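Local coordinates for protein N-acyl homoserine lactonase (Bacillus thuringiensis, PDB 4J5H) that hydrolyses the lactone ring of N-acyl homoserine lactones, quorum-sensing signals, at a dizinc centre, acting on both short and long acyl chains, at residues A[16-21]-A[37-42]; A[55-60]-A[109-114]; A[188-193]-A[234-239]. The protein carries 1 engineered substitution. All coordinates share one frame; numbering follows the deposited sequence. Where two conformers were deposited one is given.

Interaction 1 (A[16-21]-A[37-42]); sequences GRCMLD and LPVWCY. With 1K4 (N-decanoyl-L-homoserine), chain D.
Leu37 buries more surface than any other residue in this antiparallel strand pair, and Cys18 grips it through both halves of the backbone. Leu37 N donates to Cys18 O at 2.8 Å, and Leu37 O accepts from Cys18 N at 2.9 Å, which makes a hydrogen-bonded pair. Further out, the isobutyl group of Leu37 meets that of Leu20: CD1 of Leu37 sits against both CD2 of Leu20, at 3.7 Å, and CB of the same residue. Leu20 in turn presses on the homoserine part of the bound N-decanoyl-L-homoserine.

Arg17 faces Pro38 in the adjoining non-hydrogen-bonded pair. Its CG stands beside the backbone N (chi1 -51°) and the chain bends at chi3, which swings the guanidinium over the proline. Pro38 N lies 3.4 Å from the guanidinium plane, toward its rim, and Arg17 NH1 packs 3.6 Å from Pro38 CD. Having no hydrogen to give, the proline nitrogen offers packing alone; the polar end of Arg17 is spent on a salt bridge to Glu244 and a hydrogen bond from NE to Asn36.

Val39 closes the pairing: its N donates to Gly16 O at 3.0 Å, and its CG2 methyl rests on the Arg17 carbonyl carbon.

Strand 77-80 runs along the far edge of strand 9-21, bonding by backbone to Arg17 and Met19. Helix 241-244 packs its Ile241 against Leu37 and its Glu244 against Pro38.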
loop_
_atom_site.group_PDB
_atom_site.type_symbol
_atom_site.label_atom_id
_atom_site.label_comp_id
_atom_site.label_asym_id
_atom_site.label_seq_id
_atom_site.Cartn_x
_atom_site.Cartn_y
_atom_site.Cartn_z
ATOM N N GLY A 16 -1.647 4.913 10.917
ATOM C CA GLY A 16 -2.299 6.204 10.818
ATOM C C GLY A 16 -3.482 6.148 9.879
ATOM O O GLY A 16 -3.898 5.056 9.407
ATOM N N ARG A 17 -4.033 7.325 9.599
ATOM C CA ARG A 17 -5.232 7.455 8.796
ATOM C C ARG A 17 -5.094 8.665 7.887
ATOM O O ARG A 17 -4.158 9.443 7.980
ATOM C CB ARG A 17 -6.487 7.540 9.667
ATOM C CG ARG A 17 -6.557 6.400 10.702
ATOM C CD ARG A 17 -7.929 6.455 11.379
ATOM N NE ARG A 17 -8.977 5.985 10.500
ATOM C CZ ARG A 17 -9.302 4.708 10.324
ATOM N NH1 ARG A 17 -10.274 4.399 9.469
ATOM N NH2 ARG A 17 -8.633 3.726 10.942
ATOM N N CYS A 18 -6.042 8.797 6.971
ATOM C CA CYS A 18 -6.106 9.993 6.155
ATOM C C CYS A 18 -7.533 10.261 5.744
ATOM O O CYS A 18 -8.295 9.343 5.449
ATOM C CB CYS A 18 -5.177 9.924 4.946
ATOM S SG CYS A 18 -5.546 8.621 3.752
ATOM N N MET A 19 -7.874 11.551 5.741
ATOM C CA MET A 19 -9.171 11.997 5.269
ATOM C C MET A 19 -9.047 12.135 3.776
ATOM O O MET A 19 -8.081 12.706 3.278
ATOM C CB MET A 19 -9.565 13.359 5.805
ATOM C CG MET A 19 -9.494 13.500 7.300
ATOM S SD MET A 19 -10.544 12.365 8.244
ATOM C CE MET A 19 -12.143 12.743 7.545
ATOM N N LEU A 20 -10.055 11.619 3.084
ATOM C CA LEU A 20 -10.128 11.661 1.639
ATOM C C LEU A 20 -11.559 11.959 1.225
ATOM O O LEU A 20 -12.513 11.353 1.728
ATOM C CB LEU A 20 -9.698 10.319 1.025
ATOM C CG LEU A 20 -9.699 10.203 -0.484
ATOM C CD1 LEU A 20 -8.785 11.233 -1.132
ATOM C CD2 LEU A 20 -9.263 8.785 -0.867
ATOM N N ASP A 21 -11.729 12.866 0.279
ATOM C CA ASP A 21 -13.071 13.095 -0.236
ATOM C C ASP A 21 -13.671 11.812 -0.788
ATOM O O ASP A 21 -12.997 11.022 -1.476
ATOM C CB ASP A 21 -13.103 14.175 -1.304
ATOM C CG ASP A 21 -14.516 14.559 -1.657
ATOM O OD1 ASP A 21 -15.065 15.417 -0.940
ATOM O OD2 ASP A 21 -15.095 13.942 -2.576
ATOM N N LEU A 37 -10.053 7.322 6.390
ATOM C CA LEU A 37 -9.684 6.011 5.850
ATOM C C LEU A 37 -8.442 5.492 6.526
ATOM O O LEU A 37 -7.583 6.291 6.914
ATOM C CB LEU A 37 -9.370 6.116 4.371
ATOM C CG LEU A 37 -10.489 6.562 3.465
ATOM C CD1 LEU A 37 -9.944 6.619 2.046
ATOM C CD2 LEU A 37 -11.664 5.634 3.600
ATOM N N PRO A 38 -8.316 4.152 6.639
ATOM C CA PRO A 38 -7.116 3.585 7.236
ATOM C C PRO A 38 -5.954 3.633 6.251
ATOM O O PRO A 38 -6.147 3.455 5.052
ATOM C CB PRO A 38 -7.518 2.140 7.503
ATOM C CG PRO A 38 -8.507 1.829 6.416
ATOM C CD PRO A 38 -9.282 3.106 6.231
ATOM N N VAL A 39 -4.755 3.841 6.782
ATOM C CA VAL A 39 -3.488 3.634 6.081
ATOM C C VAL A 39 -2.879 2.387 6.707
ATOM O O VAL A 39 -2.817 2.264 7.940
ATOM C CB VAL A 39 -2.556 4.829 6.275
ATOM C CG1 VAL A 39 -1.161 4.591 5.673
ATOM C CG2 VAL A 39 -3.184 6.081 5.659
ATOM N N TRP A 40 -2.440 1.452 5.858
ATOM C CA TRP A 40 -1.952 0.147 6.277
ATOM C C TRP A 40 -0.487 -0.023 5.861
ATOM O O TRP A 40 -0.055 0.411 4.789
ATOM C CB TRP A 40 -2.724 -0.984 5.585
ATOM C CG TRP A 40 -4.154 -1.086 5.942
ATOM C CD1 TRP A 40 -5.199 -0.741 5.160
ATOM C CD2 TRP A 40 -4.695 -1.606 7.150
ATOM N NE1 TRP A 40 -6.376 -0.997 5.803
ATOM C CE2 TRP A 40 -6.108 -1.528 7.035
ATOM C CE3 TRP A 40 -4.137 -2.152 8.308
ATOM C CZ2 TRP A 40 -6.975 -1.971 8.043
ATOM C CZ3 TRP A 40 -5.000 -2.575 9.316
ATOM C CH2 TRP A 40 -6.390 -2.485 9.180
ATOM N N CYS A 41 0.253 -0.714 6.710
ATOM C CA CYS A 41 1.370 -1.477 6.256
ATOM C C CYS A 41 1.163 -2.930 6.650
ATOM O O CYS A 41 0.300 -3.250 7.480
ATOM C CB CYS A 41 2.692 -0.965 6.745
ATOM S SG CYS A 41 2.972 -1.009 8.528
ATOM N N TYR A 42 1.936 -3.806 6.033
ATOM C CA TYR A 42 1.809 -5.255 6.288
ATOM C C TYR A 42 3.186 -5.809 6.608
ATOM O O TYR A 42 4.181 -5.435 5.993
ATOM C CB TYR A 42 1.243 -5.971 5.081
ATOM C CG TYR A 42 -0.014 -5.357 4.533
ATOM C CD1 TYR A 42 0.036 -4.324 3.627
ATOM C CD2 TYR A 42 -1.271 -5.808 4.942
ATOM C CE1 TYR A 42 -1.108 -3.778 3.104
ATOM C CE2 TYR A 42 -2.431 -5.253 4.431
ATOM C CZ TYR A 42 -2.342 -4.239 3.503
ATOM O OH TYR A 42 -3.466 -3.655 2.964
HETATM O O 1K4 D . -2.994 6.426 -3.165
HETATM C C 1K4 D . -3.305 6.722 -2.005
HETATM O OXT 1K4 D . -3.297 5.826 -1.096
HETATM C CA 1K4 D . -3.683 8.165 -1.724
HETATM C CB 1K4 D . -5.029 8.099 -0.978
HETATM C CAG 1K4 D . -5.408 9.377 -0.267
HETATM O OAD 1K4 D . -4.338 9.762 0.595
HETATM N N 1K4 D . -3.909 8.945 -2.949
HETATM C CAQ 1K4 D . -2.866 9.475 -3.590
HETATM O OAB 1K4 D . -1.692 9.408 -3.191
HETATM C CAN 1K4 D . -3.164 10.195 -4.869
HETATM C CAM 1K4 D . -2.222 11.361 -5.127
HETATM C CAL 1K4 D . -2.433 12.436 -4.066
HETATM C CAK 1K4 D . -1.662 13.711 -4.380
HETATM C CAJ 1K4 D . -0.560 13.988 -3.374
HETATM C CAI 1K4 D . -0.013 15.399 -3.613
HETATM C CAH 1K4 D . 1.510 15.409 -3.636
HETATM C CAF 1K4 D . 2.127 16.777 -3.342
HETATM C CAA 1K4 D . 1.463 17.922 -4.075
#

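Interaction 2 (A[55-60]-A[109-114]); sequences TGMPES and LHWDHA. Engineered in segment 109-114: Trp111 (natural residue Phe). With ZN (zinc ion), chain B; ZN (zinc ion), chain C; 1K4 (N-decanoyl-L-homoserine), chain D.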
loop_
_atom_site.group_PDB
_atom_site.type_symbol
_atom_site.label_atom_id
_atom_site.label_comp_id
_atom_site.label_asym_id
_atom_site.label_seq_id
_atom_site.Cartn_x
_atom_site.Cartn_y
_atom_site.Cartn_z
ATOM N N THR A 55 5.261 1.696 3.875
ATOM C CA THR A 55 5.971 2.366 4.951
ATOM C C THR A 55 5.269 3.556 5.551
ATOM O O THR A 55 5.905 4.356 6.258
ATOM C CB THR A 55 7.388 2.739 4.525
ATOM O OG1 THR A 55 7.304 3.719 3.514
ATOM C CG2 THR A 55 8.167 1.529 4.050
ATOM N N GLY A 56 3.986 3.696 5.275
ATOM C CA GLY A 56 3.203 4.777 5.868
ATOM C C GLY A 56 3.512 6.157 5.305
ATOM O O GLY A 56 3.968 6.325 4.165
ATOM N N MET A 57 3.230 7.155 6.130
ATOM C CA MET A 57 3.209 8.564 5.740
ATOM C C MET A 57 4.508 9.256 6.129
ATOM O O MET A 57 5.220 8.788 7.033
ATOM C CB MET A 57 2.008 9.244 6.397
ATOM C CG MET A 57 0.686 8.810 5.762
ATOM S SD MET A 57 -0.796 9.416 6.589
ATOM C CE MET A 57 -0.786 8.423 8.068
ATOM N N PRO A 58 4.823 10.375 5.459
ATOM C CA PRO A 58 6.087 11.049 5.756
ATOM C C PRO A 58 6.043 11.856 7.057
ATOM O O PRO A 58 4.964 12.192 7.551
ATOM C CB PRO A 58 6.241 11.991 4.594
ATOM C CG PRO A 58 4.861 12.309 4.170
ATOM C CD PRO A 58 4.050 11.073 4.423
ATOM N N GLU A 59 7.205 12.167 7.615
ATOM C CA GLU A 59 7.243 12.900 8.899
ATOM C C GLU A 59 6.547 14.249 8.803
ATOM O O GLU A 59 6.040 14.749 9.808
ATOM C CB GLU A 59 8.650 13.084 9.428
ATOM C CG GLU A 59 9.582 13.837 8.529
ATOM C CD GLU A 59 9.485 15.366 8.604
ATOM O OE1 GLU A 59 9.625 15.978 7.537
ATOM O OE2 GLU A 59 9.273 15.960 9.683
ATOM N N SER A 60 6.540 14.836 7.609
ATOM C CA SER A 60 5.894 16.120 7.401
ATOM C C SER A 60 4.389 16.067 7.635
ATOM O O SER A 60 3.757 17.122 7.823
ATOM C CB SER A 60 6.167 16.626 5.973
ATOM O OG SER A 60 5.679 15.681 5.017
ATOM N N LEU A 109 4.458 4.328 -4.982
ATOM C CA LEU A 109 5.182 5.413 -4.305
ATOM C C LEU A 109 4.306 6.622 -3.958
ATOM O O LEU A 109 4.820 7.720 -3.671
ATOM C CB LEU A 109 6.404 5.801 -5.145
ATOM C CG LEU A 109 7.485 4.723 -5.277
ATOM C CD1 LEU A 109 8.625 5.173 -6.180
ATOM C CD2 LEU A 109 8.012 4.216 -3.961
ATOM N N HIS A 110 2.986 6.428 -3.930
ATOM C CA HIS A 110 2.107 7.425 -3.351
ATOM C C HIS A 110 2.461 7.712 -1.894
ATOM O O HIS A 110 3.029 6.879 -1.208
ATOM C CB HIS A 110 0.637 7.043 -3.512
ATOM C CG HIS A 110 0.133 7.169 -4.916
ATOM N ND1 HIS A 110 -1.042 6.593 -5.336
ATOM C CD2 HIS A 110 0.637 7.822 -5.987
ATOM C CE1 HIS A 110 -1.234 6.884 -6.616
ATOM N NE2 HIS A 110 -0.216 7.607 -7.039
ATOM N N TRP A 111 2.089 8.912 -1.463
ATOM C CA TRP A 111 2.614 9.542 -0.252
ATOM C C TRP A 111 2.368 8.762 1.033
ATOM O O TRP A 111 3.151 8.827 1.960
ATOM C CB TRP A 111 2.087 10.998 -0.160
ATOM C CG TRP A 111 0.642 11.027 0.235
ATOM C CD1 TRP A 111 -0.445 10.800 -0.558
ATOM C CD2 TRP A 111 0.142 11.188 1.558
ATOM N NE1 TRP A 111 -1.598 10.823 0.193
ATOM C CE2 TRP A 111 -1.264 11.065 1.494
ATOM C CE3 TRP A 111 0.746 11.455 2.797
ATOM C CZ2 TRP A 111 -2.076 11.191 2.625
ATOM C CZ3 TRP A 111 -0.065 11.585 3.907
ATOM C CH2 TRP A 111 -1.465 11.434 3.814
ATOM N N ASP A 112 1.246 8.054 1.064
ATOM C CA ASP A 112 0.823 7.293 2.235
ATOM C C ASP A 112 1.237 5.829 2.180
ATOM O O ASP A 112 0.891 5.048 3.073
ATOM C CB ASP A 112 -0.670 7.439 2.513
ATOM C CG ASP A 112 -1.548 6.988 1.358
ATOM O OD1 ASP A 112 -1.196 7.157 0.178
ATOM O OD2 ASP A 112 -2.645 6.487 1.643
ATOM N N HIS A 113 1.993 5.484 1.133
ATOM C CA HIS A 113 2.549 4.142 0.944
ATOM C C HIS A 113 4.080 4.092 0.973
ATOM O O HIS A 113 4.651 3.057 1.353
ATOM C CB HIS A 113 2.060 3.536 -0.347
ATOM C CG HIS A 113 0.606 3.303 -0.341
ATOM N ND1 HIS A 113 0.051 2.108 0.059
ATOM C CD2 HIS A 113 -0.425 4.122 -0.646
ATOM C CE1 HIS A 113 -1.263 2.226 0.038
ATOM N NE2 HIS A 113 -1.564 3.426 -0.421
ATOM N N ALA A 114 4.727 5.211 0.638
ATOM C CA ALA A 114 6.186 5.295 0.598
ATOM C C ALA A 114 6.754 6.460 1.388
ATOM O O ALA A 114 7.960 6.742 1.295
ATOM C CB ALA A 114 6.640 5.343 -0.859
HETATM ZN ZN ZN B . -3.423 4.048 -0.935
HETATM ZN ZN ZN C . -2.248 5.116 -4.323
HETATM O O 1K4 D . -2.994 6.426 -3.165
HETATM C C 1K4 D . -3.305 6.722 -2.005
HETATM O OXT 1K4 D . -3.297 5.826 -1.096
HETATM C CA 1K4 D . -3.683 8.165 -1.724
HETATM C CB 1K4 D . -5.029 8.099 -0.978
HETATM C CAG 1K4 D . -5.408 9.377 -0.267
HETATM O OAD 1K4 D . -4.338 9.762 0.595
HETATM N N 1K4 D . -3.909 8.945 -2.949
HETATM C CAQ 1K4 D . -2.866 9.475 -3.590
HETATM O OAB 1K4 D . -1.692 9.408 -3.191
HETATM C CAN 1K4 D . -3.164 10.195 -4.869
HETATM C CAM 1K4 D . -2.222 11.361 -5.127
HETATM C CAL 1K4 D . -2.433 12.436 -4.066
HETATM C CAK 1K4 D . -1.662 13.711 -4.380
HETATM C CAJ 1K4 D . -0.560 13.988 -3.374
HETATM C CAI 1K4 D . -0.013 15.399 -3.613
HETATM C CAH 1K4 D . 1.510 15.409 -3.636
HETATM C CAF 1K4 D . 2.127 16.777 -3.342
HETATM C CAA 1K4 D . 1.463 17.922 -4.075
HETATM O O HOH W 1 1.636 2.541 3.962
#
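Trp111, an engineered residue where the natural protein has phenylalanine, lines the product pocket beside the two zinc ions, and Met57 and Pro58 back its indole from the protein side. Met57 and the indole lie side by side, pointing the same way, with CG of Met57 3.4 Å from CZ3 of Trp111. The Met57 sulfur makes an oblique Met-aromatic contact, SD sitting 4.3 Å from the centre of the six-membered ring of Trp111. Pro58 CD comes to the ring edge, 3.7 Å from CE3 of Trp111. On the pyrrole side of the indole, Trp111 NE1 donates to OAD of N-decanoyl-L-homoserine at 3.0 Å, a markedly bent bond (135°).

The backbones are tied further along, where Thr55 N donates to His113 O at 2.9 Å. One water links Gly56 N to Asp112 O, accepting from the first and donating to the second. Within the turn, His110 O takes both His113 N and Ala114 N, fixing the chain that presents the metal ligands. His113 NE2 binds one zinc at 2.0 Å, with Asp54 holding its ND1 from the second shell, and His110 ND1 binds the other zinc at 2.2 Å. The product carboxylate spans the pair, one oxygen on each metal.

Together with His108, the run His110, Asp112 and His113 forms the HxHxDH signature of the metallo-beta-lactamase superfamily.

Interaction 3 (A[188-193]-A[234-239]); sequences GSVLLT and IIFFGH. With ZN (zinc ion), chain B; 1K4 (N-decanoyl-L-homoserine), chain D.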
loop_
_atom_site.group_PDB
_atom_site.type_symbol
_atom_site.label_atom_id
_atom_site.label_comp_id
_atom_site.label_asym_id
_atom_site.label_seq_id
_atom_site.Cartn_x
_atom_site.Cartn_y
_atom_site.Cartn_z
ATOM N N GLY A 188 -3.739 -19.987 3.974
ATOM C CA GLY A 188 -3.568 -20.284 2.564
ATOM C C GLY A 188 -3.466 -19.015 1.742
ATOM O O GLY A 188 -2.743 -18.081 2.111
ATOM N N SER A 189 -4.207 -18.949 0.640
ATOM C CA SER A 189 -4.025 -17.881 -0.351
ATOM C C SER A 189 -4.685 -16.580 0.093
ATOM O O SER A 189 -5.867 -16.558 0.406
ATOM C CB SER A 189 -4.605 -18.309 -1.709
ATOM O OG SER A 189 -4.016 -19.522 -2.169
ATOM N N VAL A 190 -3.910 -15.490 0.042
ATOM C CA VAL A 190 -4.352 -14.158 0.424
ATOM C C VAL A 190 -3.970 -13.181 -0.688
ATOM O O VAL A 190 -2.802 -13.160 -1.102
ATOM C CB VAL A 190 -3.679 -13.712 1.731
ATOM C CG1 VAL A 190 -4.104 -12.314 2.113
ATOM C CG2 VAL A 190 -3.987 -14.695 2.844
ATOM N N LEU A 191 -4.925 -12.372 -1.134
ATOM C CA LEU A 191 -4.680 -11.320 -2.111
ATOM C C LEU A 191 -4.805 -9.988 -1.408
ATOM O O LEU A 191 -5.881 -9.643 -0.895
ATOM C CB LEU A 191 -5.674 -11.406 -3.277
ATOM C CG LEU A 191 -5.653 -10.275 -4.326
ATOM C CD1 LEU A 191 -4.263 -10.213 -4.975
ATOM C CD2 LEU A 191 -6.740 -10.437 -5.384
ATOM N N LEU A 192 -3.707 -9.223 -1.414
ATOM C CA LEU A 192 -3.734 -7.817 -0.960
ATOM C C LEU A 192 -3.773 -6.991 -2.200
ATOM O O LEU A 192 -2.772 -6.911 -2.916
ATOM C CB LEU A 192 -2.491 -7.503 -0.113
ATOM C CG LEU A 192 -2.203 -8.406 1.085
ATOM C CD1 LEU A 192 -0.930 -7.933 1.765
ATOM C CD2 LEU A 192 -3.358 -8.427 2.073
ATOM N N THR A 193 -4.924 -6.414 -2.517
ATOM C CA THR A 193 -5.044 -5.610 -3.732
ATOM C C THR A 193 -4.216 -4.343 -3.663
ATOM O O THR A 193 -3.841 -3.772 -4.689
ATOM C CB THR A 193 -6.488 -5.177 -4.049
ATOM O OG1 THR A 193 -7.001 -4.292 -3.045
ATOM C CG2 THR A 193 -7.378 -6.408 -4.150
ATOM N N ILE A 234 -8.637 -15.279 0.081
ATOM C CA ILE A 234 -9.304 -14.206 0.814
ATOM C C ILE A 234 -8.655 -12.895 0.349
ATOM O O ILE A 234 -7.440 -12.855 0.063
ATOM C CB ILE A 234 -9.238 -14.384 2.333
ATOM C CG1 ILE A 234 -7.820 -14.616 2.807
ATOM C CG2 ILE A 234 -10.109 -15.580 2.736
ATOM C CD1 ILE A 234 -7.700 -14.831 4.304
ATOM N N ILE A 235 -9.480 -11.862 0.198
ATOM C CA ILE A 235 -9.088 -10.634 -0.490
ATOM C C ILE A 235 -9.246 -9.436 0.431
ATOM O O ILE A 235 -10.292 -9.262 1.065
ATOM C CB ILE A 235 -9.929 -10.359 -1.762
ATOM C CG1 ILE A 235 -10.008 -11.575 -2.667
ATOM C CG2 ILE A 235 -9.380 -9.157 -2.503
ATOM C CD1 ILE A 235 -11.075 -11.433 -3.750
ATOM N N PHE A 236 -8.190 -8.626 0.507
ATOM C CA PHE A 236 -8.187 -7.414 1.300
ATOM C C PHE A 236 -7.876 -6.218 0.459
ATOM O O PHE A 236 -6.924 -6.237 -0.316
ATOM C CB PHE A 236 -7.188 -7.524 2.444
ATOM C CG PHE A 236 -7.527 -8.621 3.397
ATOM C CD1 PHE A 236 -7.100 -9.926 3.170
ATOM C CD2 PHE A 236 -8.329 -8.362 4.494
ATOM C CE1 PHE A 236 -7.408 -10.938 4.050
ATOM C CE2 PHE A 236 -8.660 -9.381 5.370
ATOM C CZ PHE A 236 -8.193 -10.655 5.149
ATOM N N PHE A 237 -8.672 -5.169 0.651
ATOM C CA PHE A 237 -8.603 -3.983 -0.176
ATOM C C PHE A 237 -7.786 -2.878 0.473
ATOM O O PHE A 237 -7.436 -2.942 1.647
ATOM C CB PHE A 237 -10.028 -3.546 -0.511
ATOM C CG PHE A 237 -10.826 -4.676 -1.089
ATOM C CD1 PHE A 237 -10.596 -5.099 -2.385
ATOM C CD2 PHE A 237 -11.806 -5.337 -0.318
ATOM C CE1 PHE A 237 -11.294 -6.168 -2.924
ATOM C CE2 PHE A 237 -12.500 -6.417 -0.852
ATOM C CZ PHE A 237 -12.246 -6.826 -2.159
ATOM N N GLY A 238 -7.512 -1.836 -0.289
ATOM C CA GLY A 238 -6.501 -0.842 0.130
ATOM C C GLY A 238 -6.874 0.142 1.224
ATOM O O GLY A 238 -6.065 0.446 2.121
ATOM N N HIS A 239 -8.102 0.651 1.152
ATOM C CA HIS A 239 -8.590 1.689 2.107
ATOM C C HIS A 239 -10.088 1.517 2.291
ATOM O O HIS A 239 -10.890 2.338 1.795
ATOM C CB HIS A 239 -8.301 3.102 1.599
ATOM C CG HIS A 239 -6.850 3.383 1.317
ATOM N ND1 HIS A 239 -5.936 3.609 2.317
ATOM C CD2 HIS A 239 -6.162 3.490 0.152
ATOM C CE1 HIS A 239 -4.755 3.859 1.786
ATOM N NE2 HIS A 239 -4.856 3.773 0.471
HETATM ZN ZN ZN B . -3.423 4.048 -0.935
HETATM O O 1K4 D . -2.994 6.426 -3.165
HETATM C C 1K4 D . -3.305 6.722 -2.005
HETATM O OXT 1K4 D . -3.297 5.826 -1.096
HETATM C CA 1K4 D . -3.683 8.165 -1.724
HETATM C CB 1K4 D . -5.029 8.099 -0.978
HETATM C CAG 1K4 D . -5.408 9.377 -0.267
HETATM O OAD 1K4 D . -4.338 9.762 0.595
HETATM N N 1K4 D . -3.909 8.945 -2.949
HETATM C CAQ 1K4 D . -2.866 9.475 -3.590
HETATM O OAB 1K4 D . -1.692 9.408 -3.191
HETATM C CAN 1K4 D . -3.164 10.195 -4.869
HETATM C CAM 1K4 D . -2.222 11.361 -5.127
HETATM C CAL 1K4 D . -2.433 12.436 -4.066
HETATM C CAK 1K4 D . -1.662 13.711 -4.380
HETATM C CAJ 1K4 D . -0.560 13.988 -3.374
HETATM C CAI 1K4 D . -0.013 15.399 -3.613
HETATM C CAH 1K4 D . 1.510 15.409 -3.636
HETATM C CAF 1K4 D . 2.127 16.777 -3.342
HETATM C CAA 1K4 D . 1.463 17.922 -4.075
#
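The Phe236 ring has Leu191 O near its plane, at the edge, while Val190 CG1 and Leu192 CD2 approach obliquely; beyond the pair, Phe12 meets it edge-to-face. Val190 CG1 lies 4.0 Å from Phe236 CD1, and Leu192 CD2 rests where the side chain of Phe236 passes into its ring, near CB and CD1. Phe237, on the reverse side of the strand, is met obliquely by the hydroxyl of Thr193, OG1 standing 3.7 Å from CD1 of Phe237. The third flat group, His239, takes no part in the strand pairing: its NE2 binds a zinc ion at 2.0 Å, its ND1 hydrogen-bonds to Pro38 O, and Tyr198 packs edge-to-face with the ring.

The strands run parallel, their segment axes 20° apart, and four backbone bonds stitch them together. Ile234 N reaches Ser189 O at 3.1 Å, the longest of the set. Leu191 bonds twice to the neighbouring strand, straddling Ile235: its N gives to Ile234 O at 2.8 Å and its O takes Phe236 N. Thr193 N to Phe236 O at 3.0 Å completes the row.

Side chains alternate between two faces. Val190, Leu192, Ile234 and Phe236 share one; there Ile234 CG1, set between its backbone N and carbonyl carbon (chi1 52°), comes 3.8 Å from Val190 CG2. Leu191 and Ile235 share the other, lying alongside each other beneath helix 214-231, whose Val228 touches both.

Helix 214-231 lies in the connection between the two parallel strands, making a beta-alpha-beta crossover. It belongs to the alpha-beta/beta-alpha sandwich of the metallo-beta-lactamase fold, in which the loop leaving strand 234-237 delivers a zinc-binding histidine.

In the fold
All three contacts are largely buried, yet they differ in chemistry. Interactions 1 and 3 are strand pairings in the two different sheets of the fold, antiparallel in the first and parallel in the second; interaction 3 reaches the sheet's outer strand, where Ile234 is exposed. Interaction 2 joins loop and short helix, with a single direct backbone bond, and relies on packing and a water. The product and metals draw them together: interaction 1 lines the pocket, while interactions 2 and 3 each supply a histidine to the same zinc. Val39 touches Asp112 and Met57, joining interactions 1 and 2, and Tyr42 packs on Leu192, joining 1 and 3.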